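Side-chain contacts in uncharacterized protein (Bacteroides ovatus, PDB 4QEY), which is of unknown function but belongs to a PLAT/LH2 and C2-like calcium-binding lipoprotein family, which suggests, without proof, a role in calcium binding: residues K42-N45 / E49-G52; S96-I101 / V106-K111. One frame throughout, in Å; residues are numbered along the deposited sequence.

Contact 1: K42-N45 / E49-G52; sequences KLYN and EYLG
Lys-42 reaches over one face of the Tyr-50 ring and sets NZ almost on the ring axis, 4.2 Å from the Tyr-50 centroid and 7° off the normal: a cation-pi contact. CD of Lys-42 adds a CH-pi contact on this face, and the backbone N of Gly-52 sits over the rim of the opposite one. Tyr-50 OH is hydrogen-bonded to Asp-53. The Tyr-44 ring has the carbonyl carbon of Glu-49 at its edge and crosses the Tyr-50 side chain at a slant, CE1 of Tyr-44 being 4.0 Å from CB of Tyr-50. The two tyrosines lie on a short, weakly bonded beta hairpin, strand 43-44 against strand 50-52, in which Leu-51 N donates to Leu-43 O at 2.7 Å. Close to the turn, OD1 of Asn-45 accepts a hydrogen bond from Glu-49 N at 2.8 Å and, weakly, from Asn-47 N. ND2 of Asn-45 donates in the amide plane to Glu-49 OE1 at 2.9 Å, on the anti side and 35° out of the carboxylate plane. With chi1 at 62°, the Asn-45 amide turns OD1 toward Glu-49 N and ND2 toward its carboxylate. Leu-43 packs on Cys-67, and the backbone of Tyr-44 is hydrogen-bonded to that of Gln-68.

Contact 2: S96-I101 / V106-K111; sequences SVIAYI and VNRLEK
Ile-98 and Arg-108 run side by side in the same direction, so that the isoleucine end lies under the guanidinium: CG1 of Ile-98 is centred beneath its face, and CD1 of Ile-98 comes to 3.6 Å from NH1 of Arg-108. Arg-108 leaves the strand extended, then bends at chi3 (-73°), which lays the flat group over Ile-98. At its edge, NH1 of Arg-108 makes a salt bridge to OE2 of Glu-110 at 3.1 Å, nearly in the guanidinium plane, while the stronger partner of the guanidinium is Glu-105, salt-bridged to NH2. Glu-110 folds back through chi2 (-83°), bringing OE1 to within 3.2 Å of CB of Ser-96. On the other face of the sheet Val-97 pairs with Leu-109, and CB of Ala-99 lies 3.8 Å from CB of Asn-107. A classic beta bulge interrupts the pairing at Ala-99, which Val-106 and Asn-107 both face: Ala-99 O accepts from Val-106 N at 2.9 Å and only weakly from Asn-107 N. CG1 of Val-106 meets CD1 of Ile-101 at 3.9 Å. Strands 92-101 and 104-114 form an antiparallel hairpin, the latter outermost in its four-stranded sheet. Strand 13-21 pairs with 92-101 on the side away from 104-114, while Val-97, Asn-107 and Leu-109 rest on strand 121-127 of the second sheet, across the beta sandwich, and Asn-107 ND2 hydrogen-bonds to Ser-127 O.

Both contacts are antiparallel hairpins, following one another along the chain, and they do not touch: their centres lie 20 Å apart and their nearest atoms about 11 Å. Contact 1 is peripheral, its centre about 15 Å from the centre of the chain, whereas that of contact 2 is about 8 Å from it and forms part of a main sheet of the beta sandwich. They are related through that sheet, since contact 1 packs on strand 64-68, one outermost strand, and contact 2 includes the other, 104-114, with strands 13-21 and 92-101 between them. No active site is established; a bound 1,2-ethanediol, probably from crystallisation, lies about 4 Å from the side chain of Ser-96 in contact 2.

Contact 1: K42-N45 / E49-G52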
# COMPACT_ATOMS: atom_id res chain seq x y z
N LYS A 42 -4.81 -13.97 -7.89
CA LYS A 42 -4.55 -14.45 -6.54
C LYS A 42 -3.55 -13.51 -5.88
O LYS A 42 -2.68 -12.99 -6.57
CB LYS A 42 -4.01 -15.87 -6.55
CG LYS A 42 -5.01 -16.95 -6.86
CD LYS A 42 -4.42 -18.23 -6.32
CE LYS A 42 -5.33 -19.42 -6.36
NZ LYS A 42 -4.88 -20.45 -5.37
N LEU A 43 -3.66 -13.26 -4.57
CA LEU A 43 -2.70 -12.34 -3.94
C LEU A 43 -1.83 -13.09 -2.94
O LEU A 43 -2.30 -14.00 -2.26
CB LEU A 43 -3.40 -11.15 -3.26
CG LEU A 43 -4.28 -10.26 -4.15
CD1 LEU A 43 -4.91 -9.15 -3.34
CD2 LEU A 43 -3.48 -9.68 -5.33
N TYR A 44 -0.57 -12.71 -2.87
CA TYR A 44 0.39 -13.38 -2.02
C TYR A 44 1.21 -12.40 -1.22
O TYR A 44 1.49 -11.30 -1.68
CB TYR A 44 1.35 -14.23 -2.89
CG TYR A 44 0.66 -15.21 -3.81
CD1 TYR A 44 0.24 -16.45 -3.36
CD2 TYR A 44 0.46 -14.90 -5.16
CE1 TYR A 44 -0.40 -17.35 -4.21
CE2 TYR A 44 -0.16 -15.80 -6.02
CZ TYR A 44 -0.58 -17.03 -5.54
OH TYR A 44 -1.17 -17.95 -6.38
N ASN A 45 1.66 -12.83 -0.04
CA ASN A 45 2.56 -12.03 0.79
C ASN A 45 4.01 -12.31 0.34
O ASN A 45 4.20 -13.07 -0.61
CB ASN A 45 2.35 -12.32 2.29
CG ASN A 45 2.62 -13.74 2.75
OD1 ASN A 45 3.12 -14.60 2.02
ND2 ASN A 45 2.32 -14.01 4.00
N GLU A 49 2.57 -16.85 0.50
CA GLU A 49 1.35 -17.40 1.08
C GLU A 49 0.15 -16.68 0.48
O GLU A 49 0.16 -15.46 0.40
CB GLU A 49 1.36 -17.27 2.62
CG GLU A 49 2.50 -18.02 3.31
CD GLU A 49 2.75 -17.70 4.77
OE1 GLU A 49 2.31 -16.63 5.25
OE2 GLU A 49 3.47 -18.49 5.43
N TYR A 50 -0.87 -17.45 0.03
CA TYR A 50 -2.09 -16.94 -0.59
C TYR A 50 -2.91 -16.16 0.44
O TYR A 50 -3.18 -16.68 1.53
CB TYR A 50 -2.91 -18.09 -1.20
CG TYR A 50 -4.23 -17.71 -1.85
CD1 TYR A 50 -4.29 -16.73 -2.83
CD2 TYR A 50 -5.39 -18.44 -1.58
CE1 TYR A 50 -5.50 -16.40 -3.44
CE2 TYR A 50 -6.59 -18.15 -2.23
CZ TYR A 50 -6.63 -17.14 -3.18
OH TYR A 50 -7.80 -16.87 -3.85
N LEU A 51 -3.28 -14.92 0.10
CA LEU A 51 -4.03 -13.98 0.94
C LEU A 51 -5.52 -13.88 0.58
O LEU A 51 -6.31 -13.35 1.38
CB LEU A 51 -3.41 -12.57 0.79
CG LEU A 51 -1.96 -12.38 1.26
CD1 LEU A 51 -1.43 -11.04 0.80
CD2 LEU A 51 -1.85 -12.53 2.78
N GLY A 52 -5.86 -14.32 -0.62
CA GLY A 52 -7.18 -14.21 -1.21
C GLY A 52 -7.08 -13.37 -2.47
O GLY A 52 -5.97 -13.08 -2.93

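Contact 2: S96-I101 / V106-K111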
# COMPACT_ATOMS: atom_id res chain seq x y z
N SER A 96 5.64 5.36 2.69
CA SER A 96 6.21 5.13 1.37
C SER A 96 5.43 4.00 0.71
O SER A 96 5.15 2.98 1.36
CB SER A 96 7.72 4.85 1.41
OG SER A 96 8.04 3.53 1.82
N VAL A 97 4.99 4.22 -0.53
CA VAL A 97 4.26 3.23 -1.32
C VAL A 97 5.09 2.98 -2.57
O VAL A 97 5.23 3.89 -3.39
CB VAL A 97 2.79 3.63 -1.63
CG1 VAL A 97 2.05 2.48 -2.28
CG2 VAL A 97 2.05 4.11 -0.38
N ILE A 98 5.71 1.79 -2.69
CA ILE A 98 6.58 1.50 -3.84
C ILE A 98 5.97 0.33 -4.64
O ILE A 98 5.70 -0.74 -4.09
CB ILE A 98 8.05 1.21 -3.44
CG1 ILE A 98 8.61 2.30 -2.50
CG2 ILE A 98 8.90 1.13 -4.70
CD1 ILE A 98 9.92 1.95 -1.81
N ALA A 99 5.78 0.57 -5.94
CA ALA A 99 5.21 -0.37 -6.89
C ALA A 99 6.31 -0.98 -7.76
O ALA A 99 7.21 -0.27 -8.24
CB ALA A 99 4.17 0.32 -7.75
N TYR A 100 6.24 -2.30 -7.96
CA TYR A 100 7.20 -3.08 -8.73
C TYR A 100 6.51 -3.98 -9.76
O TYR A 100 5.37 -4.40 -9.57
CB TYR A 100 8.06 -3.97 -7.81
CG TYR A 100 8.77 -3.28 -6.67
CD1 TYR A 100 8.16 -3.14 -5.42
CD2 TYR A 100 10.09 -2.86 -6.80
CE1 TYR A 100 8.82 -2.53 -4.36
CE2 TYR A 100 10.77 -2.25 -5.74
CZ TYR A 100 10.13 -2.10 -4.51
OH TYR A 100 10.76 -1.49 -3.45
N ILE A 101 7.23 -4.29 -10.85
CA ILE A 101 6.88 -5.28 -11.87
C ILE A 101 8.15 -6.08 -12.06
O ILE A 101 9.15 -5.53 -12.55
CB ILE A 101 6.26 -4.74 -13.19
CG1 ILE A 101 5.05 -3.81 -12.94
CG2 ILE A 101 5.88 -5.92 -14.10
CD1 ILE A 101 4.54 -3.04 -14.21
N VAL A 106 8.47 0.68 -10.65
CA VAL A 106 7.73 1.33 -11.73
C VAL A 106 7.00 2.58 -11.20
O VAL A 106 6.68 3.47 -11.99
CB VAL A 106 6.75 0.35 -12.43
CG1 VAL A 106 7.51 -0.72 -13.20
CG2 VAL A 106 5.77 -0.28 -11.44
N ASN A 107 6.74 2.64 -9.89
CA ASN A 107 6.06 3.78 -9.30
C ASN A 107 6.41 3.92 -7.82
O ASN A 107 6.82 2.95 -7.18
CB ASN A 107 4.54 3.66 -9.48
CG ASN A 107 3.82 4.97 -9.46
OD1 ASN A 107 4.43 6.04 -9.31
ND2 ASN A 107 2.53 4.92 -9.69
N ARG A 108 6.27 5.15 -7.29
CA ARG A 108 6.61 5.47 -5.90
C ARG A 108 5.85 6.69 -5.42
O ARG A 108 5.75 7.69 -6.14
CB ARG A 108 8.13 5.73 -5.76
CG ARG A 108 8.63 6.09 -4.36
CD ARG A 108 10.11 6.50 -4.38
NE ARG A 108 10.99 5.35 -4.59
CZ ARG A 108 11.62 4.70 -3.61
NH1 ARG A 108 11.51 5.11 -2.35
NH2 ARG A 108 12.39 3.66 -3.89
N LEU A 109 5.35 6.61 -4.19
CA LEU A 109 4.70 7.72 -3.51
C LEU A 109 5.29 7.85 -2.11
O LEU A 109 5.32 6.88 -1.36
CB LEU A 109 3.16 7.60 -3.45
CG LEU A 109 2.43 8.77 -2.77
CD1 LEU A 109 2.59 10.08 -3.56
CD2 LEU A 109 0.98 8.46 -2.57
N GLU A 110 5.80 9.04 -1.80
CA GLU A 110 6.36 9.40 -0.50
C GLU A 110 5.48 10.47 0.12
O GLU A 110 5.30 11.54 -0.47
CB GLU A 110 7.82 9.87 -0.63
CG GLU A 110 8.82 8.84 -1.12
CD GLU A 110 9.39 7.86 -0.10
OE1 GLU A 110 8.86 7.79 1.03
OE2 GLU A 110 10.41 7.21 -0.43
N LYS A 111 4.90 10.18 1.28
CA LYS A 111 4.03 11.12 1.99
C LYS A 111 4.44 11.26 3.45
O LYS A 111 4.90 10.30 4.06
CB LYS A 111 2.56 10.68 1.91
CG LYS A 111 1.85 11.01 0.59
CD LYS A 111 1.45 12.50 0.50
CE LYS A 111 0.63 12.80 -0.73
NZ LYS A 111 0.21 14.23 -0.76